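Local coordinates for putative mandelate racemase (Zymomonas mobilis, PDB 2OX4), which binds a magnesium ion in an enolase-superfamily barrel and is probably a lyase, perhaps a dehydratase, of the mandelate racemase group, at residues Ala164-Leu170 / Asp211-His217; Ile237-Ile243 / Ile261-Glu267; Ile284-Asp290 / Val312-His317; Ala304-His308 / Ala334-Phe338. One frame throughout, in Å; residues are numbered along the deposited sequence. Where two conformers were deposited one is given.

Contact 1: Ala164-Leu170 / Asp211-His217. With MG (magnesium ion), chain O.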
# COMPACT_ATOMS: atom_id res chain seq x y z
N ALA C 164 1.35 -32.56 24.89
CA ALA C 164 0.60 -31.37 24.49
C ALA C 164 -0.88 -31.62 24.66
O ALA C 164 -1.37 -32.75 24.45
CB ALA C 164 0.93 -31.00 23.04
N VAL C 165 -1.61 -30.57 25.02
CA VAL C 165 -3.05 -30.61 25.16
C VAL C 165 -3.68 -29.36 24.55
O VAL C 165 -3.03 -28.32 24.45
CB VAL C 165 -3.48 -30.69 26.66
CG1 VAL C 165 -2.95 -31.98 27.32
CG2 VAL C 165 -2.98 -29.46 27.43
N LYS C 166 -4.95 -29.48 24.16
CA LYS C 166 -5.71 -28.30 23.74
C LYS C 166 -7.01 -28.16 24.51
O LYS C 166 -7.72 -29.13 24.74
CB LYS C 166 -6.01 -28.34 22.24
CG LYS C 166 -6.75 -27.08 21.72
CD LYS C 166 -6.86 -27.09 20.20
CE LYS C 166 -8.12 -27.79 19.71
NZ LYS C 166 -8.07 -27.90 18.21
N VAL C 167 -7.32 -26.93 24.90
CA VAL C 167 -8.49 -26.68 25.72
C VAL C 167 -9.16 -25.36 25.31
O VAL C 167 -8.47 -24.39 24.97
CB VAL C 167 -8.11 -26.70 27.22
CG1 VAL C 167 -7.04 -25.65 27.54
CG2 VAL C 167 -9.33 -26.56 28.11
N ASP C 168 -10.49 -25.37 25.29
CA ASP C 168 -11.30 -24.15 25.21
C ASP C 168 -11.66 -23.74 26.63
O ASP C 168 -12.44 -24.43 27.31
CB ASP C 168 -12.56 -24.41 24.39
CG ASP C 168 -13.42 -23.16 24.18
OD1 ASP C 168 -13.25 -22.15 24.91
OD2 ASP C 168 -14.28 -23.19 23.28
N VAL C 169 -11.08 -22.63 27.08
CA VAL C 169 -11.23 -22.17 28.47
C VAL C 169 -12.29 -21.07 28.66
O VAL C 169 -12.57 -20.68 29.80
CB VAL C 169 -9.88 -21.77 29.12
CG1 VAL C 169 -8.92 -22.96 29.15
CG2 VAL C 169 -9.24 -20.59 28.37
N LEU C 170 -12.86 -20.56 27.56
CA LEU C 170 -13.85 -19.47 27.63
C LEU C 170 -15.28 -19.93 27.44
O LEU C 170 -16.21 -19.24 27.88
CB LEU C 170 -13.52 -18.33 26.64
CG LEU C 170 -12.19 -17.58 26.86
CD1 LEU C 170 -11.85 -16.66 25.66
CD2 LEU C 170 -12.16 -16.80 28.16
N ASP C 211 2.97 -28.81 26.26
CA ASP C 211 2.47 -27.62 25.60
C ASP C 211 0.95 -27.48 25.74
O ASP C 211 0.23 -28.47 25.80
CB ASP C 211 2.90 -27.59 24.15
CG ASP C 211 4.38 -27.28 24.01
OD1 ASP C 211 4.85 -26.26 24.57
OD2 ASP C 211 5.07 -28.08 23.35
N ILE C 212 0.50 -26.22 25.80
CA ILE C 212 -0.91 -25.92 25.97
C ILE C 212 -1.34 -25.06 24.78
O ILE C 212 -0.78 -23.99 24.55
CB ILE C 212 -1.18 -25.13 27.28
CG1 ILE C 212 -0.68 -25.91 28.50
CG2 ILE C 212 -2.66 -24.78 27.39
CD1 ILE C 212 -0.63 -25.08 29.81
N ILE C 213 -2.32 -25.55 24.04
CA ILE C 213 -2.97 -24.81 22.96
C ILE C 213 -4.32 -24.30 23.48
O ILE C 213 -5.08 -25.05 24.10
CB ILE C 213 -3.20 -25.73 21.75
CG1 ILE C 213 -1.86 -26.26 21.23
CG2 ILE C 213 -4.03 -25.01 20.66
CD1 ILE C 213 -1.97 -27.59 20.53
N VAL C 214 -4.60 -23.02 23.26
CA VAL C 214 -5.88 -22.45 23.66
C VAL C 214 -6.81 -22.28 22.45
O VAL C 214 -6.45 -21.64 21.46
CB VAL C 214 -5.67 -21.12 24.44
CG1 VAL C 214 -7.02 -20.41 24.67
CG2 VAL C 214 -4.97 -21.41 25.80
N GLU C 215 -8.01 -22.86 22.55
CA GLU C 215 -8.99 -22.93 21.48
C GLU C 215 -10.16 -21.99 21.80
O GLU C 215 -10.85 -22.18 22.81
CB GLU C 215 -9.47 -24.39 21.38
CG GLU C 215 -10.85 -24.66 20.81
CD GLU C 215 -10.88 -24.64 19.29
OE1 GLU C 215 -10.88 -25.73 18.67
OE2 GLU C 215 -10.91 -23.54 18.71
N ASN C 216 -10.39 -20.96 20.97
CA ASN C 216 -11.55 -20.07 21.17
C ASN C 216 -12.84 -20.44 20.42
O ASN C 216 -13.91 -19.86 20.68
CB ASN C 216 -11.18 -18.59 20.89
CG ASN C 216 -10.37 -17.94 22.02
OD1 ASN C 216 -10.16 -16.72 22.02
ND2 ASN C 216 -9.89 -18.75 22.95
N HIS C 217 -12.74 -21.40 19.49
CA HIS C 217 -13.90 -21.90 18.73
C HIS C 217 -14.65 -20.83 17.93
O HIS C 217 -15.84 -20.98 17.64
CB HIS C 217 -14.90 -22.64 19.64
CG HIS C 217 -14.64 -24.11 19.77
ND1 HIS C 217 -14.37 -24.72 20.98
CD2 HIS C 217 -14.61 -25.09 18.84
CE1 HIS C 217 -14.18 -26.01 20.79
NE2 HIS C 217 -14.32 -26.26 19.50
MG MG O . -11.06 -26.03 16.46
O HOH W 1 -10.54 -28.05 16.58
O HOH W 2 -14.61 -20.05 23.44
O HOH W 3 -10.71 -20.50 25.14
O HOH W 4 -12.11 -24.08 16.55
O HOH W 5 -13.21 -26.97 16.69

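Contact 2: Ile237-Ile243 / Ile261-Glu267. With MG (magnesium ion), chain O.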
# COMPACT_ATOMS: atom_id res chain seq x y z
N ILE C 237 1.75 -20.06 25.79
CA ILE C 237 0.72 -20.73 25.00
C ILE C 237 1.33 -21.13 23.66
O ILE C 237 1.95 -20.31 23.00
CB ILE C 237 -0.51 -19.78 24.81
CG1 ILE C 237 -1.05 -19.33 26.17
CG2 ILE C 237 -1.60 -20.43 23.95
CD1 ILE C 237 -1.41 -20.48 27.11
N PHE C 238 1.16 -22.40 23.28
CA PHE C 238 1.83 -22.96 22.12
C PHE C 238 1.27 -22.30 20.84
O PHE C 238 2.02 -21.78 20.02
CB PHE C 238 1.57 -24.47 22.08
CG PHE C 238 2.48 -25.23 21.17
CD1 PHE C 238 3.86 -25.21 21.37
CD2 PHE C 238 1.97 -25.97 20.12
CE1 PHE C 238 4.71 -25.92 20.53
CE2 PHE C 238 2.81 -26.69 19.26
CZ PHE C 238 4.18 -26.66 19.46
N PHE C 239 -0.04 -22.34 20.70
CA PHE C 239 -0.74 -21.48 19.75
C PHE C 239 -2.18 -21.25 20.16
O PHE C 239 -2.66 -21.87 21.12
CB PHE C 239 -0.57 -21.93 18.27
CG PHE C 239 -1.02 -23.34 17.95
CD1 PHE C 239 -2.37 -23.65 17.81
CD2 PHE C 239 -0.08 -24.34 17.70
CE1 PHE C 239 -2.79 -24.95 17.47
CE2 PHE C 239 -0.50 -25.65 17.36
CZ PHE C 239 -1.86 -25.94 17.25
N TYR C 240 -2.86 -20.36 19.45
CA TYR C 240 -4.11 -19.74 19.89
C TYR C 240 -5.02 -19.83 18.69
O TYR C 240 -4.76 -19.20 17.65
CB TYR C 240 -3.79 -18.27 20.23
CG TYR C 240 -4.85 -17.45 20.95
CD1 TYR C 240 -5.83 -18.03 21.76
CD2 TYR C 240 -4.83 -16.05 20.84
CE1 TYR C 240 -6.79 -17.23 22.42
CE2 TYR C 240 -5.77 -15.25 21.49
CZ TYR C 240 -6.75 -15.85 22.28
OH TYR C 240 -7.66 -15.04 22.91
N GLU C 241 -6.07 -20.65 18.81
CA GLU C 241 -6.81 -21.18 17.65
C GLU C 241 -8.20 -20.55 17.50
O GLU C 241 -8.95 -20.41 18.49
CB GLU C 241 -6.94 -22.71 17.74
CG GLU C 241 -7.99 -23.29 16.80
CD GLU C 241 -8.10 -24.81 16.84
OE1 GLU C 241 -7.20 -25.46 17.41
OE2 GLU C 241 -9.09 -25.35 16.28
N GLU C 242 -8.55 -20.19 16.26
CA GLU C 242 -9.88 -19.69 15.89
C GLU C 242 -10.37 -18.57 16.79
O GLU C 242 -11.38 -18.70 17.50
CB GLU C 242 -10.90 -20.83 15.79
CG GLU C 242 -10.80 -21.65 14.49
CD GLU C 242 -12.18 -21.99 13.93
OE1 GLU C 242 -12.90 -22.76 14.59
OE2 GLU C 242 -12.54 -21.48 12.84
N ILE C 243 -9.66 -17.45 16.76
CA ILE C 243 -9.91 -16.39 17.73
C ILE C 243 -11.02 -15.42 17.29
O ILE C 243 -11.44 -14.55 18.06
CB ILE C 243 -8.62 -15.64 18.05
CG1 ILE C 243 -8.15 -14.83 16.82
CG2 ILE C 243 -7.53 -16.63 18.50
CD1 ILE C 243 -7.01 -13.87 17.13
N ILE C 261 1.20 -14.39 20.77
CA ILE C 261 1.11 -15.85 20.78
C ILE C 261 0.86 -16.26 19.31
O ILE C 261 0.07 -15.59 18.63
CB ILE C 261 -0.13 -16.30 21.59
CG1 ILE C 261 -0.12 -15.72 23.02
CG2 ILE C 261 -0.28 -17.81 21.59
CD1 ILE C 261 -1.43 -15.93 23.75
N PRO C 262 1.53 -17.33 18.82
CA PRO C 262 1.24 -17.79 17.45
C PRO C 262 -0.23 -18.09 17.23
O PRO C 262 -0.91 -18.63 18.12
CB PRO C 262 2.06 -19.08 17.31
CG PRO C 262 3.20 -18.89 18.32
CD PRO C 262 2.55 -18.17 19.48
N LEU C 263 -0.73 -17.73 16.05
CA LEU C 263 -2.15 -17.90 15.72
C LEU C 263 -2.39 -19.11 14.84
O LEU C 263 -1.58 -19.42 13.94
CB LEU C 263 -2.70 -16.64 15.04
CG LEU C 263 -2.60 -15.34 15.85
CD1 LEU C 263 -3.34 -14.21 15.09
CD2 LEU C 263 -3.21 -15.54 17.24
N ALA C 264 -3.51 -19.79 15.08
CA ALA C 264 -3.91 -20.94 14.27
C ALA C 264 -5.35 -20.84 13.76
O ALA C 264 -6.22 -20.30 14.45
CB ALA C 264 -3.76 -22.23 15.06
N SER C 265 -5.59 -21.37 12.57
CA SER C 265 -6.94 -21.39 12.01
C SER C 265 -6.98 -22.31 10.80
O SER C 265 -5.96 -22.52 10.15
CB SER C 265 -7.35 -19.99 11.55
OG SER C 265 -8.74 -19.98 11.24
N GLY C 266 -8.15 -22.85 10.48
CA GLY C 266 -8.28 -23.55 9.22
C GLY C 266 -9.50 -24.40 9.05
O GLY C 266 -9.84 -24.72 7.92
N GLU C 267 -10.14 -24.82 10.14
CA GLU C 267 -11.27 -25.73 9.99
C GLU C 267 -12.45 -25.06 9.31
O GLU C 267 -13.30 -25.74 8.75
CB GLU C 267 -11.69 -26.35 11.32
CG GLU C 267 -12.35 -25.37 12.29
CD GLU C 267 -12.39 -25.93 13.68
OE1 GLU C 267 -11.36 -25.85 14.38
OE2 GLU C 267 -13.45 -26.47 14.06
MG MG O . -11.06 -26.03 16.46
O HOH W 6 -10.99 -21.49 10.68
O HOH W 4 -12.11 -24.08 16.55
O HOH W 7 -7.53 -17.61 14.64
O HOH W 5 -13.21 -26.97 16.69
O HOH W 1 -10.54 -28.05 16.58

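Contact 3: Ile284-Asp290 / Val312-His317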
# COMPACT_ATOMS: atom_id res chain seq x y z
N ILE C 284 -1.58 -16.24 9.88
CA ILE C 284 -1.71 -17.58 10.52
C ILE C 284 -0.33 -18.24 10.58
O ILE C 284 0.37 -18.35 9.55
CB ILE C 284 -2.67 -18.53 9.74
CG1 ILE C 284 -4.08 -17.93 9.63
CG2 ILE C 284 -2.80 -19.86 10.45
CD1 ILE C 284 -5.04 -18.78 8.79
N ASP C 285 0.06 -18.69 11.77
CA ASP C 285 1.33 -19.39 11.98
C ASP C 285 1.20 -20.90 11.78
O ASP C 285 2.14 -21.57 11.33
CB ASP C 285 1.85 -19.08 13.39
CG ASP C 285 2.13 -17.59 13.57
OD1 ASP C 285 1.36 -16.91 14.28
OD2 ASP C 285 3.08 -17.10 12.92
N VAL C 286 0.03 -21.44 12.13
CA VAL C 286 -0.23 -22.87 11.99
C VAL C 286 -1.59 -23.01 11.35
O VAL C 286 -2.60 -22.63 11.95
CB VAL C 286 -0.22 -23.61 13.37
CG1 VAL C 286 -0.57 -25.11 13.20
CG2 VAL C 286 1.14 -23.45 14.09
N ILE C 287 -1.63 -23.49 10.12
CA ILE C 287 -2.91 -23.65 9.43
C ILE C 287 -3.51 -25.01 9.74
O ILE C 287 -2.78 -26.00 9.91
CB ILE C 287 -2.81 -23.47 7.90
CG1 ILE C 287 -1.72 -24.37 7.31
CG2 ILE C 287 -2.62 -21.97 7.53
CD1 ILE C 287 -1.91 -24.67 5.83
N GLN C 288 -4.84 -25.05 9.80
CA GLN C 288 -5.53 -26.26 10.24
C GLN C 288 -6.61 -26.71 9.27
O GLN C 288 -7.76 -26.88 9.68
CB GLN C 288 -6.12 -26.05 11.65
CG GLN C 288 -5.08 -25.65 12.74
CD GLN C 288 -5.75 -25.12 14.00
OE1 GLN C 288 -6.60 -24.24 13.93
NE2 GLN C 288 -5.36 -25.65 15.15
N PRO C 289 -6.25 -26.94 7.99
CA PRO C 289 -7.29 -27.38 7.05
C PRO C 289 -7.78 -28.76 7.48
O PRO C 289 -7.00 -29.55 8.04
CB PRO C 289 -6.53 -27.49 5.72
CG PRO C 289 -5.12 -27.69 6.10
CD PRO C 289 -4.92 -26.91 7.36
N ASP C 290 -9.07 -29.01 7.27
CA ASP C 290 -9.65 -30.34 7.45
C ASP C 290 -9.67 -31.02 6.08
O ASP C 290 -10.21 -30.47 5.12
CB ASP C 290 -11.08 -30.18 8.00
CG ASP C 290 -11.72 -31.52 8.41
OD1 ASP C 290 -11.79 -32.45 7.60
OD2 ASP C 290 -12.17 -31.63 9.57
N VAL C 312 4.90 -21.27 7.35
CA VAL C 312 3.70 -21.61 8.10
C VAL C 312 3.70 -23.14 8.18
O VAL C 312 4.10 -23.81 7.22
CB VAL C 312 2.43 -21.11 7.36
CG1 VAL C 312 1.15 -21.64 8.00
CG2 VAL C 312 2.40 -19.57 7.32
N THR C 313 3.29 -23.68 9.32
CA THR C 313 3.25 -25.14 9.44
C THR C 313 1.81 -25.61 9.57
O THR C 313 0.90 -24.80 9.62
CB THR C 313 4.13 -25.66 10.58
OG1 THR C 313 3.68 -25.15 11.82
CG2 THR C 313 5.59 -25.28 10.35
N VAL C 314 1.61 -26.93 9.59
CA VAL C 314 0.30 -27.50 9.36
C VAL C 314 -0.07 -28.48 10.47
O VAL C 314 0.73 -29.32 10.87
CB VAL C 314 0.23 -28.23 7.99
CG1 VAL C 314 -1.21 -28.66 7.69
CG2 VAL C 314 0.77 -27.34 6.86
N GLN C 315 -1.30 -28.35 10.97
CA GLN C 315 -1.92 -29.41 11.77
C GLN C 315 -3.29 -29.67 11.17
O GLN C 315 -4.15 -28.80 11.25
CB GLN C 315 -2.09 -28.94 13.24
CG GLN C 315 -3.04 -29.83 14.10
CD GLN C 315 -4.21 -29.06 14.69
OE1 GLN C 315 -4.03 -28.20 15.56
NE2 GLN C 315 -5.41 -29.36 14.21
N ALA C 316 -3.52 -30.84 10.58
CA ALA C 316 -4.83 -31.13 10.03
C ALA C 316 -5.86 -31.00 11.15
O ALA C 316 -5.64 -31.46 12.27
CB ALA C 316 -4.89 -32.51 9.42
N HIS C 317 -6.98 -30.36 10.84
CA HIS C 317 -8.14 -30.44 11.73
C HIS C 317 -8.75 -31.82 11.59
O HIS C 317 -9.08 -32.26 10.48
CB HIS C 317 -9.17 -29.38 11.38
CG HIS C 317 -10.44 -29.52 12.16
ND1 HIS C 317 -11.56 -30.13 11.64
CD2 HIS C 317 -10.76 -29.12 13.41
CE1 HIS C 317 -12.53 -30.11 12.55
NE2 HIS C 317 -12.07 -29.50 13.63
O HOH W 8 4.52 -22.63 12.45

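Contact 4: Ala304-His308 / Ala334-Phe338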
# COMPACT_ATOMS: atom_id res chain seq x y z
N ALA C 304 -0.93 -26.88 1.90
CA ALA C 304 0.28 -27.06 2.70
C ALA C 304 1.54 -26.60 1.95
O ALA C 304 2.43 -25.98 2.53
CB ALA C 304 0.40 -28.51 3.15
N ASP C 305 1.61 -26.90 0.65
CA ASP C 305 2.77 -26.51 -0.17
C ASP C 305 2.89 -25.00 -0.34
O ASP C 305 3.99 -24.45 -0.26
CB ASP C 305 2.72 -27.18 -1.54
CG ASP C 305 2.81 -28.70 -1.45
OD1 ASP C 305 3.23 -29.25 -0.40
OD2 ASP C 305 2.44 -29.35 -2.46
N MET C 306 1.77 -24.32 -0.55
CA MET C 306 1.77 -22.85 -0.58
C MET C 306 2.15 -22.29 0.80
O MET C 306 2.93 -21.35 0.89
CB MET C 306 0.39 -22.34 -1.03
CG MET C 306 0.39 -20.88 -1.49
SD MET C 306 -1.10 -20.42 -2.42
CE MET C 306 -2.40 -20.87 -1.27
N ALA C 307 1.61 -22.88 1.86
CA ALA C 307 1.86 -22.39 3.23
C ALA C 307 3.36 -22.45 3.57
O ALA C 307 3.87 -21.58 4.26
CB ALA C 307 1.05 -23.18 4.26
N HIS C 308 4.04 -23.48 3.07
CA HIS C 308 5.47 -23.67 3.30
C HIS C 308 6.33 -22.46 2.87
O HIS C 308 7.31 -22.14 3.56
CB HIS C 308 5.95 -24.95 2.60
CG HIS C 308 7.30 -25.42 3.05
ND1 HIS C 308 7.71 -25.41 4.36
CD2 HIS C 308 8.33 -25.95 2.34
CE1 HIS C 308 8.93 -25.90 4.45
NE2 HIS C 308 9.33 -26.25 3.24
N ALA C 334 3.17 -36.96 4.81
CA ALA C 334 3.72 -36.67 3.48
C ALA C 334 4.15 -35.21 3.25
O ALA C 334 4.63 -34.87 2.16
CB ALA C 334 2.73 -37.07 2.40
N ILE C 335 3.97 -34.34 4.25
CA ILE C 335 4.35 -32.92 4.07
C ILE C 335 5.57 -32.57 4.95
O ILE C 335 5.68 -33.08 6.07
CB ILE C 335 3.16 -31.93 4.35
CG1 ILE C 335 2.61 -32.10 5.77
CG2 ILE C 335 2.04 -32.09 3.28
CD1 ILE C 335 1.65 -30.98 6.22
N PRO C 336 6.48 -31.72 4.45
CA PRO C 336 7.63 -31.30 5.26
C PRO C 336 7.29 -30.35 6.41
O PRO C 336 7.97 -30.38 7.45
CB PRO C 336 8.56 -30.63 4.24
CG PRO C 336 7.65 -30.12 3.18
CD PRO C 336 6.53 -31.14 3.09
N ASN C 337 6.24 -29.54 6.24
CA ASN C 337 5.91 -28.48 7.20
C ASN C 337 4.80 -28.89 8.18
O ASN C 337 3.85 -28.17 8.40
CB ASN C 337 5.62 -27.12 6.51
CG ASN C 337 4.49 -27.20 5.45
OD1 ASN C 337 4.29 -28.22 4.80
ND2 ASN C 337 3.76 -26.08 5.26
N PHE C 338 4.94 -30.07 8.77
CA PHE C 338 3.98 -30.57 9.75
C PHE C 338 4.31 -30.03 11.15
O PHE C 338 5.47 -30.01 11.54
CB PHE C 338 4.03 -32.12 9.75
CG PHE C 338 3.33 -32.76 10.92
CD1 PHE C 338 1.94 -32.84 10.97
CD2 PHE C 338 4.07 -33.34 11.96
CE1 PHE C 338 1.29 -33.46 12.04
CE2 PHE C 338 3.43 -33.95 13.03
CZ PHE C 338 2.04 -34.02 13.07
O HOH W 9 4.41 -28.74 1.99

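Contact 1: Ala164-Leu170 / Asp211-His217
Val165 and Val167 of strand 164-167 exchange four backbone hydrogen bonds with 211-215 in parallel register: Val165 N to Asp211 O, Ile213 N to Val165 O, Val167 N to Ile213 O and Glu215 N to Val167 O, all 2.9 to 3.0 Å. The strand axes lie 4.7 Å apart at 20°, as in adjacent barrel strands.

Beyond the strand ends, polar side chains take over. His217 ND1 donates to Asp168 OD2 at 2.8 Å, a nearly straight bond (170°) with the oxygen exactly in the ring plane; OD2 is met on its anti side, somewhat tilted from the carboxylate plane. Asp168 OD1 accepts from Leu170 N, closing an Asx turn. Replacing Asp168 by alanine is likely to leave His217 ND1 without its acceptor and the Asx turn without its OD1. One face of this ring is covered by Glu215 CD, 3.7 Å above its centre.

Glu215 OE1 binds magnesium at 2.2 Å, the chain bending at chi2 (81°) to bring it there. Lys166 NZ donates to metal-bound water 1 and forms salt bridges to Glu241 and Glu342.

On the face of Lys166 and Ile213, apolar contact comes from the lysine shaft, Lys166 CD lying 3.5 Å from Ile213 CG2.

On the other face, Val165 meets Ile212 and Val169 meets Val214; Val167 and Ile212 pack against Ile202 of helix 189-206, while strands 126-131 and 237-241 flank the pair.

Contact 2: Ile237-Ile243 / Ile261-Glu267
Glu241 and Glu267 converge on one magnesium ion. Glu241 CB lies 4.2 Å from Ala264 CB, on the same side of the sheet. With CG anti to the backbone N (chi1 165°) and the chain extended beyond it, Glu241 CG passes Ala264 O at 4.2 Å and CD carries the oxygens to the ion. Glu241 OE2 binds magnesium at 2.1 Å; OE1, turned from the ion, has Lys166 as its partner. Glu267 OE1 binds the ion at the same length and lies 3.0 Å from Glu241 OE2, a spacing that the shared cation explains. The two carboxylate planes are 59° apart. Glu267 OE2 is hydrogen-bonded to Tyr44 OH and accepts from metal-bound water 5.

Glu242 instead stacks its carboxylate on that of Glu267, the planes within 11°. Its OE1 accepts from metal-bound water 4 and pairs with Arg268.

Beneath the site, Ala264 N donates to Tyr240 O and Glu242 N to Ala264 O, both nearly straight; Tyr240 N to Pro262 O is weak.

Strands 239-241 and 263-265, linked by helix 250-258, form a parallel beta-alpha-beta unit; acidic ligands at or just past the C-terminal ends of successive strands, completed by Glu215, are the enolase-superfamily metal site.

Contact 3: Ile284-Asp290 / Val312-His317
The His317 ring meets Asp290 at its edge: His317 ND1 donates to Asp290 OD2 at 2.6 Å, with the oxygen close to the ring plane and using its anti lone pair. Ring and carboxylate planes are 47° apart. Asp290 OD1 caps Gly292 N at the start of helix 291-294, giving each carboxylate oxygen its own partner. The amides of Gln288 and Gln315 are turned 60° against each other, and Gln288 NE2 reaches Gln315 OE1 at 2.9 Å from above the carbonyl plane.

A bend at chi2 (-122°) turns the Gln315 amide back toward Ala316 O, to which NE2 donates almost straight, while OE1 also accepts from Tyr129. A leucine in place of Gln315 would probably leave Gln288 NE2 and Tyr129 OH without this shared acceptor.

Val286-Ile287 and Thr313-Val314 are parallel neighbours in the barrel sheet, and the glutamine and histidine pairs lie just past these strands, near the metal site; Gln288 NE2 has a weak hydrogen bond to Glu241. Ile287 N to Thr313 O and Gln315 N to Ile287 O, 2.9 and 3.0 Å, set the register.

On the face toward the helices, Ile287 CG1 touches Val314 CG2 at 3.9 Å; Ile303 and Ala307 of helix 296-309 cover the isoleucine. Water 8 bridges Asp285 O and Thr313 OG1.

Contact 4: Ala304-His308 / Ala334-Phe338
Ala304 O is gripped by two donors, His308 N from within its own helix and Asn337 ND2 from the segment 334-338, each at 3.0 Å. They reach it from opposite faces of the carbonyl plane, so the side-chain amide adds to the i to i+4 helical bond without displacing it. The contact belongs to the outer layer of the beta-alpha barrel, joining helix 296-309 to the loop that leads from helix 322-333 into strand 341-344; it lies away from the metal site.

The amide approach is moderately bent: N-H...O is 149°, and Ala304 O is tilted from the Asn337 amide plane. Asn337 CG stands between its backbone N and carbonyl carbon (chi1 56°), which sends the amide toward the helix. There ND2 also donates to Val312 O, so one nitrogen ties the loop to the helix and to the residue preceding strand 313-314. On the other branch, OD1 accepts from water 9, which donates as well to Asp305 OD1 and thereby bridges the two segments.

The ring of His308 swings away from its own backbone N and runs beside the loop. Pro336 CG lies over one face of the His308 ring, 4.2 Å above the plane and offset toward the rim. Ring and Asn337 amide are inclined at 52°, with His308 ND1 3.5 Å from Asn337 CB. The outer nitrogen, NE2, is hydrogen-bonded to Glu75 of the fourth subunit, placing this edge at an interface.

One turn earlier, Ala304 CB touches Ile335 CG2 at 3.9 Å.

Overall arrangement
All four contacts are largely buried in the same barrel domain but differ in layer: contacts 1, 2 and 3 pair neighbouring parallel strands of the barrel sheet, while contact 4 belongs to the helices and loops around it. Contacts 1 and 2 have centres about 9 Å apart, share the magnesium and three waters, and are joined by a probable hydrogen bond from Phe238 N to Ile212 O. Contact 3 adjoins contact 2 through backbone bonds such as Ser265 O to Gln288 N, and contributes no metal ligand. In contact 4 a helix meets a loop at a subunit interface; its chemistry is one direct hydrogen bond, one water bridge and small apolar contacts, and Asn337 links it to contact 3.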